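PDB 1RT8: fimbrin from Schizosaccharomyces pombe, which binds and crosslinks actin filaments, supporting cell polarity, cytokinesis, mating and spore formation. Local coordinates for residues A[40-43]-A[44-47]; A[79-82]-A[83-86]; A[182-186]-A[187-191]; A[347-350]-A[351-355]; A[368-371]-A[372-375]. All blocks are in the same frame, centred on the assembly; numbering follows the deposited sequence.

Contact 1. Residues A[40-43]-A[44-47]; sequences ETFE and FFDQ
Phe45 presents its ring edge to one face of the Phe42 ring, with CD1 of Phe45 above that face but offset toward the rim; the backbone N of Asp46 lies at the edge of the Phe42 ring, in its plane. This is a T-shaped stack, the two ring planes turned 85° apart. Phe45 in turn has CD2 of Phe44 over the centre of one of its own faces. The three rings gather at the first turn of the short helix 43-47 in the first calponin-homology domain, where Phe44 and Phe45 pack toward helices 11-25 and 117-131. Phe42 comes near because its CG is swung anti to the backbone N (chi1 -173°), which carries the ring forward along the chain until CE2 lies 3.2 Å from CB of Phe45. The carboxylate of Asp46 arrives obliquely along the same CD2-CE2 side, its plane only 16° from that of the ring. Its OD1 forms a salt bridge with Lys49, so the acid has a charged mate besides its aromatic neighbour. The turn itself is closed by Gln47 N, which donates to Glu43 O at 3.0 Å, while CG of Gln47 rests 3.2 Å from the same Glu43 O.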
loop_
_atom_site.group_PDB
_atom_site.type_symbol
_atom_site.label_atom_id
_atom_site.label_comp_id
_atom_site.label_asym_id
_atom_site.label_seq_id
_atom_site.Cartn_x
_atom_site.Cartn_y
_atom_site.Cartn_z
ATOM N N GLU A 40 -16.513 -22.906 -3.848
ATOM C CA GLU A 40 -17.532 -22.851 -4.897
ATOM C C GLU A 40 -18.835 -22.162 -4.494
ATOM O O GLU A 40 -19.887 -22.483 -5.048
ATOM C CB GLU A 40 -17.884 -24.265 -5.381
ATOM C CG GLU A 40 -16.717 -25.130 -5.852
ATOM C CD GLU A 40 -15.873 -24.469 -6.939
ATOM O OE1 GLU A 40 -16.449 -23.862 -7.886
ATOM O OE2 GLU A 40 -14.628 -24.574 -6.843
ATOM N N THR A 41 -18.784 -21.217 -3.555
ATOM C CA THR A 41 -20.012 -20.538 -3.119
ATOM C C THR A 41 -19.827 -19.129 -2.546
ATOM O O THR A 41 -18.705 -18.681 -2.304
ATOM C CB THR A 41 -20.759 -21.377 -2.047
ATOM O OG1 THR A 41 -19.868 -21.656 -0.959
ATOM C CG2 THR A 41 -21.264 -22.691 -2.631
ATOM N N PHE A 42 -20.951 -18.444 -2.328
ATOM C CA PHE A 42 -20.966 -17.088 -1.757
ATOM C C PHE A 42 -20.314 -17.158 -0.375
ATOM O O PHE A 42 -19.681 -16.203 0.062
ATOM C CB PHE A 42 -22.426 -16.569 -1.640
ATOM C CG PHE A 42 -22.556 -15.096 -1.221
ATOM C CD1 PHE A 42 -23.334 -14.198 -1.984
ATOM C CD2 PHE A 42 -21.922 -14.608 -0.080
ATOM C CE1 PHE A 42 -23.456 -12.839 -1.607
ATOM C CE2 PHE A 42 -22.042 -13.241 0.302
ATOM C CZ PHE A 42 -22.809 -12.365 -0.462
ATOM N N GLU A 43 -20.467 -18.301 0.294
ATOM C CA GLU A 43 -19.907 -18.527 1.628
ATOM C C GLU A 43 -18.850 -17.516 2.033
ATOM O O GLU A 43 -18.978 -16.831 3.045
ATOM C CB GLU A 43 -19.289 -19.922 1.710
ATOM C CG GLU A 43 -20.292 -21.039 1.762
ATOM C CD GLU A 43 -21.094 -21.020 3.039
ATOM O OE1 GLU A 43 -21.878 -20.067 3.236
ATOM O OE2 GLU A 43 -20.934 -21.961 3.847
ATOM N N PHE A 44 -17.800 -17.443 1.227
ATOM C CA PHE A 44 -16.686 -16.545 1.467
ATOM C C PHE A 44 -17.047 -15.081 1.714
ATOM O O PHE A 44 -16.576 -14.480 2.678
ATOM C CB PHE A 44 -15.717 -16.611 0.291
ATOM C CG PHE A 44 -14.591 -15.636 0.391
ATOM C CD1 PHE A 44 -13.621 -15.777 1.377
ATOM C CD2 PHE A 44 -14.503 -14.564 -0.490
ATOM C CE1 PHE A 44 -12.578 -14.862 1.486
ATOM C CE2 PHE A 44 -13.464 -13.643 -0.391
ATOM C CZ PHE A 44 -12.500 -13.793 0.599
ATOM N N PHE A 45 -17.862 -14.500 0.842
ATOM C CA PHE A 45 -18.211 -13.095 0.990
ATOM C C PHE A 45 -19.010 -12.806 2.253
ATOM O O PHE A 45 -18.893 -11.719 2.829
ATOM C CB PHE A 45 -18.943 -12.606 -0.262
ATOM C CG PHE A 45 -18.149 -12.791 -1.522
ATOM C CD1 PHE A 45 -18.402 -13.864 -2.371
ATOM C CD2 PHE A 45 -17.112 -11.919 -1.834
ATOM C CE1 PHE A 45 -17.631 -14.065 -3.515
ATOM C CE2 PHE A 45 -16.336 -12.111 -2.968
ATOM C CZ PHE A 45 -16.597 -13.187 -3.811
ATOM N N ASP A 46 -19.809 -13.773 2.694
ATOM C CA ASP A 46 -20.576 -13.596 3.918
ATOM C C ASP A 46 -19.600 -13.675 5.079
ATOM O O ASP A 46 -19.749 -12.973 6.081
ATOM C CB ASP A 46 -21.633 -14.686 4.073
ATOM C CG ASP A 46 -22.810 -14.490 3.147
ATOM O OD1 ASP A 46 -23.390 -13.381 3.147
ATOM O OD2 ASP A 46 -23.160 -15.448 2.425
ATOM N N GLN A 47 -18.600 -14.534 4.932
ATOM C CA GLN A 47 -17.583 -14.707 5.957
ATOM C C GLN A 47 -16.673 -13.482 6.052
ATOM O O GLN A 47 -15.930 -13.337 7.024
ATOM C CB GLN A 47 -16.734 -15.944 5.657
ATOM C CG GLN A 47 -17.464 -17.261 5.836
ATOM C CD GLN A 47 -17.983 -17.433 7.247
ATOM O OE1 GLN A 47 -17.260 -17.202 8.213
ATOM N NE2 GLN A 47 -19.240 -17.845 7.375
#

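Contact 2. Residues A[79-82]-A[83-86]; sequences PLDN and FKCI
Leu80 and Asp81 run in extended form before the chain winds into helix 82-99 of the first calponin-homology domain, and Cys85 N then donates to Asp81 O at 3.1 Å. Asp81 is the N-cap. Its CG sits between the backbone N and the carbonyl carbon (chi1 76°), which swings OD1 over the start of the helix to accept from Lys84 N at 3.0 Å. The donor comes from above the carboxylate plane, 52° out of it. Leu80 and Cys85, the residues just before the cap and four after it, form a hydrophobic staple, CB of Leu80 lying 3.9 Å from SG of Cys85. Cys85 and Ile86 touch Leu113 of helix 109-113. Lys84 drapes its methylenes past Asp81 and Leu80, CG close to Asp81 OD1 and CD near CD1 of Leu80, then bends so that NZ stops 4.0 Å from OD1, beyond salt-bridge length. An alanine in place of Lys84 is likely to deprive the Asp81 carboxylate of its nearby positive charge and uncover the CD1 branch of Leu80. With an amide N-H and an ammonium group close by at the positive end of a helix, the Asp81 carboxylate is probably stabilised in its anionic form.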
loop_
_atom_site.group_PDB
_atom_site.type_symbol
_atom_site.label_atom_id
_atom_site.label_comp_id
_atom_site.label_asym_id
_atom_site.label_seq_id
_atom_site.Cartn_x
_atom_site.Cartn_y
_atom_site.Cartn_z
ATOM N N PRO A 79 -22.201 -14.427 14.340
ATOM C CA PRO A 79 -23.025 -13.226 14.465
ATOM C C PRO A 79 -22.374 -12.129 15.296
ATOM O O PRO A 79 -22.230 -12.249 16.510
ATOM C CB PRO A 79 -24.299 -13.757 15.111
ATOM C CG PRO A 79 -23.779 -14.853 15.985
ATOM C CD PRO A 79 -22.836 -15.557 15.039
ATOM N N LEU A 80 -21.969 -11.064 14.617
ATOM C CA LEU A 80 -21.355 -9.900 15.239
ATOM C C LEU A 80 -22.312 -8.809 14.766
ATOM O O LEU A 80 -22.644 -8.766 13.580
ATOM C CB LEU A 80 -19.952 -9.691 14.657
ATOM C CG LEU A 80 -18.902 -8.855 15.391
ATOM C CD1 LEU A 80 -18.662 -9.409 16.781
ATOM C CD2 LEU A 80 -17.603 -8.881 14.601
ATOM N N ASP A 81 -22.782 -7.953 15.669
ATOM C CA ASP A 81 -23.726 -6.905 15.268
ATOM C C ASP A 81 -23.111 -5.950 14.240
ATOM O O ASP A 81 -21.894 -5.799 14.174
ATOM C CB ASP A 81 -24.228 -6.139 16.502
ATOM C CG ASP A 81 -23.209 -5.156 17.048
ATOM O OD1 ASP A 81 -21.993 -5.398 16.901
ATOM O OD2 ASP A 81 -23.631 -4.139 17.644
ATOM N N ASN A 82 -23.958 -5.317 13.433
ATOM C CA ASN A 82 -23.491 -4.399 12.395
ATOM C C ASN A 82 -22.505 -3.364 12.911
ATOM O O ASN A 82 -21.444 -3.162 12.326
ATOM C CB ASN A 82 -24.679 -3.710 11.718
ATOM C CG ASN A 82 -25.459 -4.654 10.814
ATOM O OD1 ASN A 82 -24.982 -5.733 10.479
ATOM N ND2 ASN A 82 -26.651 -4.245 10.408
ATOM N N PHE A 83 -22.852 -2.734 14.024
ATOM C CA PHE A 83 -22.007 -1.722 14.640
ATOM C C PHE A 83 -20.553 -2.189 14.818
ATOM O O PHE A 83 -19.605 -1.446 14.540
ATOM C CB PHE A 83 -22.587 -1.348 16.001
ATOM C CG PHE A 83 -21.868 -0.228 16.671
ATOM C CD1 PHE A 83 -22.207 1.093 16.394
ATOM C CD2 PHE A 83 -20.838 -0.488 17.571
ATOM C CE1 PHE A 83 -21.532 2.149 17.007
ATOM C CE2 PHE A 83 -20.155 0.556 18.189
ATOM C CZ PHE A 83 -20.505 1.882 17.905
ATOM N N LYS A 84 -20.370 -3.413 15.298
ATOM C CA LYS A 84 -19.021 -3.924 15.499
ATOM C C LYS A 84 -18.345 -4.266 14.176
ATOM O O LYS A 84 -17.134 -4.091 14.035
ATOM C CB LYS A 84 -19.034 -5.137 16.432
ATOM C CG LYS A 84 -19.227 -4.757 17.900
ATOM C CD LYS A 84 -19.076 -5.957 18.826
ATOM C CE LYS A 84 -19.172 -5.526 20.286
ATOM N NZ LYS A 84 -20.431 -4.778 20.533
ATOM N N CYS A 85 -19.125 -4.739 13.211
ATOM C CA CYS A 85 -18.592 -5.062 11.890
ATOM C C CYS A 85 -18.077 -3.784 11.200
ATOM O O CYS A 85 -17.057 -3.813 10.503
ATOM C CB CYS A 85 -19.667 -5.710 11.014
ATOM S SG CYS A 85 -20.156 -7.402 11.466
ATOM N N ILE A 86 -18.785 -2.669 11.391
ATOM C CA ILE A 86 -18.376 -1.406 10.788
ATOM C C ILE A 86 -17.043 -0.930 11.366
ATOM O O ILE A 86 -16.161 -0.500 10.616
ATOM C CB ILE A 86 -19.433 -0.302 10.996
ATOM C CG1 ILE A 86 -20.685 -0.608 10.170
ATOM C CG2 ILE A 86 -18.851 1.051 10.601
ATOM C CD1 ILE A 86 -20.441 -0.664 8.665
#

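Contact 3. Residues A[182-186]-A[187-191]; sequences TVSNF and SKDVS
Asn185 OD1 takes two firm backbone bonds from the segment that follows. Asp189 N donates to this oxygen at 2.9 Å, in the amide plane and on a lone pair, whereas Ser187 N, 3.1 Å from OD1, approaches tilted 29° out of that plane. A weak, long bond from Ser187 OG joins them. The side chain is brought inward by the placing of CG between the backbone N and the carbonyl carbon (chi1 57°). The bond from Ser187 N makes this an Asx turn, set in the loop that links helices 162-176 and 194-203 of the second calponin-homology domain. Asp189 repays the bond by fastening the preceding residues: its OD2 receives Ser184 N at 2.7 Å on the anti lone pair. The hydroxyl of the same serine, OG, gives OD2 a second bond of 3.1 Å, on the syn side and 34° out of the carboxylate plane. Further on, Ser191 OG donates to Lys188 O at 2.9 Å. Thr182 OG1 is held by Asn171 on helix 162-176. Beneath the polar web, Val183 CG2 meets Val190 CG1, and Phe186 packs on helices 162-176 and 248-261. The carbonyl O of Asn185 is buried here without a hydrogen-bonding partner.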
loop_
_atom_site.group_PDB
_atom_site.type_symbol
_atom_site.label_atom_id
_atom_site.label_comp_id
_atom_site.label_asym_id
_atom_site.label_seq_id
_atom_site.Cartn_x
_atom_site.Cartn_y
_atom_site.Cartn_z
ATOM N N THR A 182 10.506 -12.981 -25.429
ATOM C CA THR A 182 10.652 -12.100 -24.295
ATOM C C THR A 182 9.272 -11.944 -23.676
ATOM O O THR A 182 8.259 -12.189 -24.337
ATOM C CB THR A 182 11.224 -10.740 -24.754
ATOM O OG1 THR A 182 12.028 -10.190 -23.707
ATOM C CG2 THR A 182 10.101 -9.775 -25.128
ATOM N N VAL A 183 9.236 -11.568 -22.403
ATOM C CA VAL A 183 7.978 -11.391 -21.684
ATOM C C VAL A 183 7.742 -9.928 -21.312
ATOM O O VAL A 183 8.636 -9.265 -20.792
ATOM C CB VAL A 183 7.966 -12.255 -20.390
ATOM C CG1 VAL A 183 6.907 -11.757 -19.425
ATOM C CG2 VAL A 183 7.700 -13.712 -20.745
ATOM N N SER A 184 6.537 -9.426 -21.575
ATOM C CA SER A 184 6.222 -8.042 -21.235
ATOM C C SER A 184 4.905 -7.937 -20.469
ATOM O O SER A 184 4.443 -6.842 -20.156
ATOM C CB SER A 184 6.176 -7.169 -22.499
ATOM O OG SER A 184 5.056 -7.483 -23.303
ATOM N N ASN A 185 4.313 -9.086 -20.172
ATOM C CA ASN A 185 3.070 -9.157 -19.421
ATOM C C ASN A 185 2.906 -10.566 -18.868
ATOM O O ASN A 185 3.734 -11.444 -19.123
ATOM C CB ASN A 185 1.863 -8.797 -20.303
ATOM C CG ASN A 185 1.742 -9.674 -21.548
ATOM O OD1 ASN A 185 1.608 -10.898 -21.464
ATOM N ND2 ASN A 185 1.777 -9.039 -22.716
ATOM N N PHE A 186 1.838 -10.780 -18.108
ATOM C CA PHE A 186 1.580 -12.084 -17.534
ATOM C C PHE A 186 0.261 -12.635 -18.042
ATOM O O PHE A 186 -0.489 -13.268 -17.298
ATOM C CB PHE A 186 1.568 -12.006 -16.009
ATOM C CG PHE A 186 2.856 -11.533 -15.425
ATOM C CD1 PHE A 186 3.179 -10.181 -15.424
ATOM C CD2 PHE A 186 3.759 -12.437 -14.888
ATOM C CE1 PHE A 186 4.381 -9.742 -14.896
ATOM C CE2 PHE A 186 4.965 -12.007 -14.359
ATOM C CZ PHE A 186 5.277 -10.657 -14.362
ATOM N N SER A 187 -0.029 -12.376 -19.312
ATOM C CA SER A 187 -1.248 -12.883 -19.923
ATOM C C SER A 187 -0.894 -13.562 -21.240
ATOM O O SER A 187 -0.566 -14.747 -21.264
ATOM C CB SER A 187 -2.259 -11.752 -20.152
ATOM O OG SER A 187 -1.717 -10.731 -20.965
ATOM N N LYS A 188 -0.936 -12.809 -22.332
ATOM C CA LYS A 188 -0.619 -13.360 -23.643
ATOM C C LYS A 188 0.784 -13.976 -23.722
ATOM O O LYS A 188 0.952 -15.083 -24.235
ATOM C CB LYS A 188 -0.752 -12.271 -24.710
ATOM C CG LYS A 188 -1.106 -12.806 -26.085
ATOM C CD LYS A 188 -2.430 -13.559 -26.034
ATOM C CE LYS A 188 -2.789 -14.174 -27.378
ATOM N NZ LYS A 188 -4.024 -15.011 -27.286
ATOM N N ASP A 189 1.781 -13.265 -23.206
ATOM C CA ASP A 189 3.169 -13.729 -23.248
ATOM C C ASP A 189 3.511 -15.026 -22.506
ATOM O O ASP A 189 4.569 -15.605 -22.738
ATOM C CB ASP A 189 4.099 -12.625 -22.748
ATOM C CG ASP A 189 4.246 -11.495 -23.746
ATOM O OD1 ASP A 189 3.513 -11.493 -24.757
ATOM O OD2 ASP A 189 5.090 -10.608 -23.513
ATOM N N VAL A 190 2.641 -15.475 -21.608
ATOM C CA VAL A 190 2.925 -16.702 -20.869
ATOM C C VAL A 190 1.841 -17.738 -21.072
ATOM O O VAL A 190 1.956 -18.866 -20.591
ATOM C CB VAL A 190 3.077 -16.432 -19.339
ATOM C CG1 VAL A 190 4.216 -15.454 -19.094
ATOM C CG2 VAL A 190 1.770 -15.899 -18.755
ATOM N N SER A 191 0.806 -17.363 -21.816
ATOM C CA SER A 191 -0.330 -18.245 -22.038
ATOM C C SER A 191 -0.133 -19.528 -22.846
ATOM O O SER A 191 -1.008 -20.386 -22.816
ATOM C CB SER A 191 -1.503 -17.449 -22.634
ATOM O OG SER A 191 -1.197 -16.928 -23.918
#

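Contact 4. Residues A[347-350]-A[351-355]; sequences KAVE and NCNYA. With SO4 (sulfate ion), chain D.
Asn353 N donates to Val349 O at 2.7 Å, the shortest of four successive i to i+4 bonds that run through this turn of helix 345-361; Asn351, Cys352 and Tyr354 supply the others. The same two residues also meet through their side chains. Asn353 turns CG away from its carbonyl carbon (chi1 -74°), which lays the amide back over the preceding turn until ND2 is 3.4 Å from the CG1 methyl of Val349. From there ND2 donates to O3 of a bound sulfate ion at 3.2 Å, along a path bent to 142°. A leucine in place of Asn353 would probably leave that sulfate without its side-chain hydrogen bond from this helix, putting an apolar branch beside the anion. The sulfate probably comes from the crystallisation liquor, so the site shows how the helix surface can hold an anion, not a proven function. On the side facing inward, SG of Cys352 lies 3.3 Å from Ala348 O. The buried amide of Asn351 is well provided for: its ND2 donates to the carbonyls of Asn334 and Asp312, while Glu350 OE1 pairs with Asn334 ND2. Within the third calponin-homology domain, this helix thus rests Ala348, Val349 and Cys352 against helix 371-375, and Asn351, Tyr354 and Ala355 against helix 314-323.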
loop_
_atom_site.group_PDB
_atom_site.type_symbol
_atom_site.label_atom_id
_atom_site.label_comp_id
_atom_site.label_asym_id
_atom_site.label_seq_id
_atom_site.Cartn_x
_atom_site.Cartn_y
_atom_site.Cartn_z
ATOM N N LYS A 347 11.108 22.922 -20.383
ATOM C CA LYS A 347 9.687 22.611 -20.285
ATOM C C LYS A 347 9.318 22.142 -18.867
ATOM O O LYS A 347 8.262 22.497 -18.351
ATOM C CB LYS A 347 9.288 21.548 -21.312
ATOM C CG LYS A 347 9.408 22.028 -22.736
ATOM C CD LYS A 347 8.605 21.184 -23.704
ATOM C CE LYS A 347 8.558 21.872 -25.062
ATOM N NZ LYS A 347 7.637 21.197 -26.007
ATOM N N ALA A 348 10.188 21.354 -18.237
ATOM C CA ALA A 348 9.906 20.882 -16.888
ATOM C C ALA A 348 9.973 22.059 -15.913
ATOM O O ALA A 348 9.198 22.129 -14.959
ATOM C CB ALA A 348 10.912 19.790 -16.486
ATOM N N VAL A 349 10.904 22.979 -16.159
ATOM C CA VAL A 349 11.060 24.153 -15.311
ATOM C C VAL A 349 9.833 25.048 -15.413
ATOM O O VAL A 349 9.407 25.630 -14.418
ATOM C CB VAL A 349 12.324 24.969 -15.682
ATOM C CG1 VAL A 349 12.282 26.350 -15.017
ATOM C CG2 VAL A 349 13.569 24.216 -15.219
ATOM N N GLU A 350 9.263 25.162 -16.611
ATOM C CA GLU A 350 8.063 25.967 -16.777
ATOM C C GLU A 350 6.949 25.310 -15.960
ATOM O O GLU A 350 6.236 25.982 -15.214
ATOM C CB GLU A 350 7.672 26.053 -18.257
ATOM C CG GLU A 350 8.679 26.853 -19.080
ATOM C CD GLU A 350 8.341 26.918 -20.556
ATOM O OE1 GLU A 350 7.491 26.120 -21.012
ATOM O OE2 GLU A 350 8.948 27.761 -21.262
ATOM N N ASN A 351 6.817 23.992 -16.093
ATOM C CA ASN A 351 5.800 23.256 -15.354
ATOM C C ASN A 351 5.991 23.431 -13.854
ATOM O O ASN A 351 5.031 23.637 -13.125
ATOM C CB ASN A 351 5.848 21.762 -15.699
ATOM C CG ASN A 351 5.168 21.443 -17.019
ATOM O OD1 ASN A 351 4.584 22.323 -17.661
ATOM N ND2 ASN A 351 5.227 20.174 -17.425
ATOM N N CYS A 352 7.236 23.357 -13.392
ATOM C CA CYS A 352 7.495 23.503 -11.970
ATOM C C CYS A 352 7.338 24.944 -11.482
ATOM O O CYS A 352 6.904 25.170 -10.354
ATOM C CB CYS A 352 8.882 22.950 -11.626
ATOM S SG CYS A 352 8.976 21.138 -11.768
ATOM N N ASN A 353 7.686 25.919 -12.321
ATOM C CA ASN A 353 7.524 27.327 -11.930
ATOM C C ASN A 353 6.035 27.598 -11.717
ATOM O O ASN A 353 5.642 28.329 -10.811
ATOM C CB ASN A 353 8.053 28.275 -13.014
ATOM C CG ASN A 353 9.573 28.318 -13.072
ATOM O OD1 ASN A 353 10.255 27.945 -12.121
ATOM N ND2 ASN A 353 10.102 28.795 -14.185
ATOM N N TYR A 354 5.213 26.992 -12.564
ATOM C CA TYR A 354 3.766 27.142 -12.490
ATOM C C TYR A 354 3.248 26.479 -11.208
ATOM O O TYR A 354 2.427 27.047 -10.490
ATOM C CB TYR A 354 3.137 26.514 -13.741
ATOM C CG TYR A 354 1.636 26.685 -13.889
ATOM C CD1 TYR A 354 0.976 27.807 -13.379
ATOM C CD2 TYR A 354 0.881 25.735 -14.568
ATOM C CE1 TYR A 354 -0.414 27.970 -13.543
ATOM C CE2 TYR A 354 -0.492 25.887 -14.737
ATOM C CZ TYR A 354 -1.135 27.004 -14.221
ATOM O OH TYR A 354 -2.503 27.129 -14.375
ATOM N N ALA A 355 3.752 25.285 -10.913
ATOM C CA ALA A 355 3.340 24.569 -9.717
ATOM C C ALA A 355 3.647 25.384 -8.459
ATOM O O ALA A 355 2.839 25.441 -7.535
ATOM C CB ALA A 355 4.041 23.219 -9.651
HETATM S S SO4 D . 13.148 29.669 -11.946
HETATM O O1 SO4 D . 12.962 28.129 -11.457
HETATM O O2 SO4 D . 14.479 30.044 -11.510
HETATM O O3 SO4 D . 12.997 29.753 -13.243
HETATM O O4 SO4 D . 12.173 30.376 -11.148
#

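Contact 5. Residues A[368-371]-A[372-375]; sequences GIQG and ADIT. With SO4 (sulfate ion), chain D.
Asp373 reaches back to Gln370, whose backbone N donates to OD2 at 2.9 Å on the anti lone pair of the carboxylate. The acid gets there with CG turned away from its own carbonyl carbon (chi1 -68°), which also brings OD2 within 3.4 Å of CB of Gln370. One residue on, Gly371 O accepts from two backbone donors: Thr375 N at 3.1 Å, in the carbonyl plane, and Ile374 N from above that plane. Thr375 OG1 adds a weak third bond. Gln370 is the N-cap of helix 371-375 and Asp373 its third helical residue, so their bond is one half of a capping box; Ile369 and Ile374, whose CG2 and CD1 methyls lie 4.2 Å apart, form the accompanying hydrophobic staple. The N-H groups of a first helical turn have no helical carbonyl one turn back to bond, and Ala372 N uses its own on a sulfate ion, donating to O1 at 2.7 Å and 163°. The CB of Ala372 lies beside that same oxygen, and Asn353 of helix 345-361 also donates to this sulfate. Behind the turn, Ile369, Asp373 and Ile374 pack on helix 379-397.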
loop_
_atom_site.group_PDB
_atom_site.type_symbol
_atom_site.label_atom_id
_atom_site.label_comp_id
_atom_site.label_asym_id
_atom_site.label_seq_id
_atom_site.Cartn_x
_atom_site.Cartn_y
_atom_site.Cartn_z
ATOM N N GLY A 368 11.630 30.604 -0.383
ATOM C CA GLY A 368 12.961 30.213 -0.833
ATOM C C GLY A 368 13.017 29.090 -1.859
ATOM O O GLY A 368 14.087 28.549 -2.151
ATOM N N ILE A 369 11.870 28.738 -2.426
ATOM C CA ILE A 369 11.820 27.650 -3.392
ATOM C C ILE A 369 11.540 28.133 -4.803
ATOM O O ILE A 369 10.776 29.068 -5.006
ATOM C CB ILE A 369 10.732 26.640 -2.998
ATOM C CG1 ILE A 369 11.064 26.056 -1.628
ATOM C CG2 ILE A 369 10.603 25.562 -4.061
ATOM C CD1 ILE A 369 10.016 25.137 -1.083
ATOM N N GLN A 370 12.164 27.490 -5.779
ATOM C CA GLN A 370 11.942 27.856 -7.166
ATOM C C GLN A 370 11.663 26.651 -8.034
ATOM O O GLN A 370 12.049 25.532 -7.703
ATOM C CB GLN A 370 13.136 28.615 -7.705
ATOM C CG GLN A 370 13.336 29.921 -6.993
ATOM C CD GLN A 370 14.423 30.721 -7.621
ATOM O OE1 GLN A 370 15.490 30.191 -7.927
ATOM N NE2 GLN A 370 14.174 32.009 -7.819
ATOM N N GLY A 371 10.990 26.891 -9.154
ATOM C CA GLY A 371 10.642 25.814 -10.059
ATOM C C GLY A 371 11.803 24.891 -10.341
ATOM O O GLY A 371 11.695 23.671 -10.177
ATOM N N ALA A 372 12.924 25.480 -10.746
ATOM C CA ALA A 372 14.111 24.717 -11.080
ATOM C C ALA A 372 14.566 23.798 -9.952
ATOM O O ALA A 372 15.086 22.723 -10.216
ATOM C CB ALA A 372 15.250 25.658 -11.489
ATOM N N ASP A 373 14.386 24.216 -8.701
ATOM C CA ASP A 373 14.787 23.373 -7.573
ATOM C C ASP A 373 14.051 22.040 -7.597
ATOM O O ASP A 373 14.611 20.996 -7.258
ATOM C CB ASP A 373 14.498 24.055 -6.235
ATOM C CG ASP A 373 15.361 25.265 -6.006
ATOM O OD1 ASP A 373 16.597 25.127 -6.084
ATOM O OD2 ASP A 373 14.804 26.352 -5.749
ATOM N N ILE A 374 12.788 22.078 -7.992
ATOM C CA ILE A 374 12.003 20.864 -8.047
ATOM C C ILE A 374 12.455 20.061 -9.251
ATOM O O ILE A 374 12.602 18.836 -9.176
ATOM C CB ILE A 374 10.496 21.166 -8.175
ATOM C CG1 ILE A 374 10.055 22.156 -7.084
ATOM C CG2 ILE A 374 9.707 19.868 -8.065
ATOM C CD1 ILE A 374 10.396 21.732 -5.651
ATOM N N THR A 375 12.701 20.756 -10.358
ATOM C CA THR A 375 13.134 20.092 -11.584
ATOM C C THR A 375 14.477 19.394 -11.378
ATOM O O THR A 375 14.724 18.336 -11.948
ATOM C CB THR A 375 13.322 21.084 -12.771
ATOM O OG1 THR A 375 12.112 21.826 -13.003
ATOM C CG2 THR A 375 13.692 20.307 -14.037
HETATM S S SO4 D . 13.148 29.669 -11.946
HETATM O O1 SO4 D . 12.962 28.129 -11.457
HETATM O O2 SO4 D . 14.479 30.044 -11.510
HETATM O O3 SO4 D . 12.997 29.753 -13.243
HETATM O O4 SO4 D . 12.173 30.376 -11.148
#

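How the contacts relate
Contacts 4 and 5 form one neighbourhood, their centres 9 Å apart: Asn353 OD1 lies 3.0 Å from Gly371 CA, and one sulfate takes a hydrogen bond from each. Contacts 1 and 2 share the first calponin-homology domain, yet remain separate, their nearest atoms about 8 Å apart. Contact 3, in the second, lies about 32 Å from contact 1 and 38 Å from contact 4, centre to centre. Contacts 1 to 3 belong to the first actin-binding region, contacts 4 and 5 to the second. Contacts 2 and 5 both start a helix, with reciprocal halves of the capping box: an N-cap side chain in contact 2, the third helical residue's side chain in contact 5.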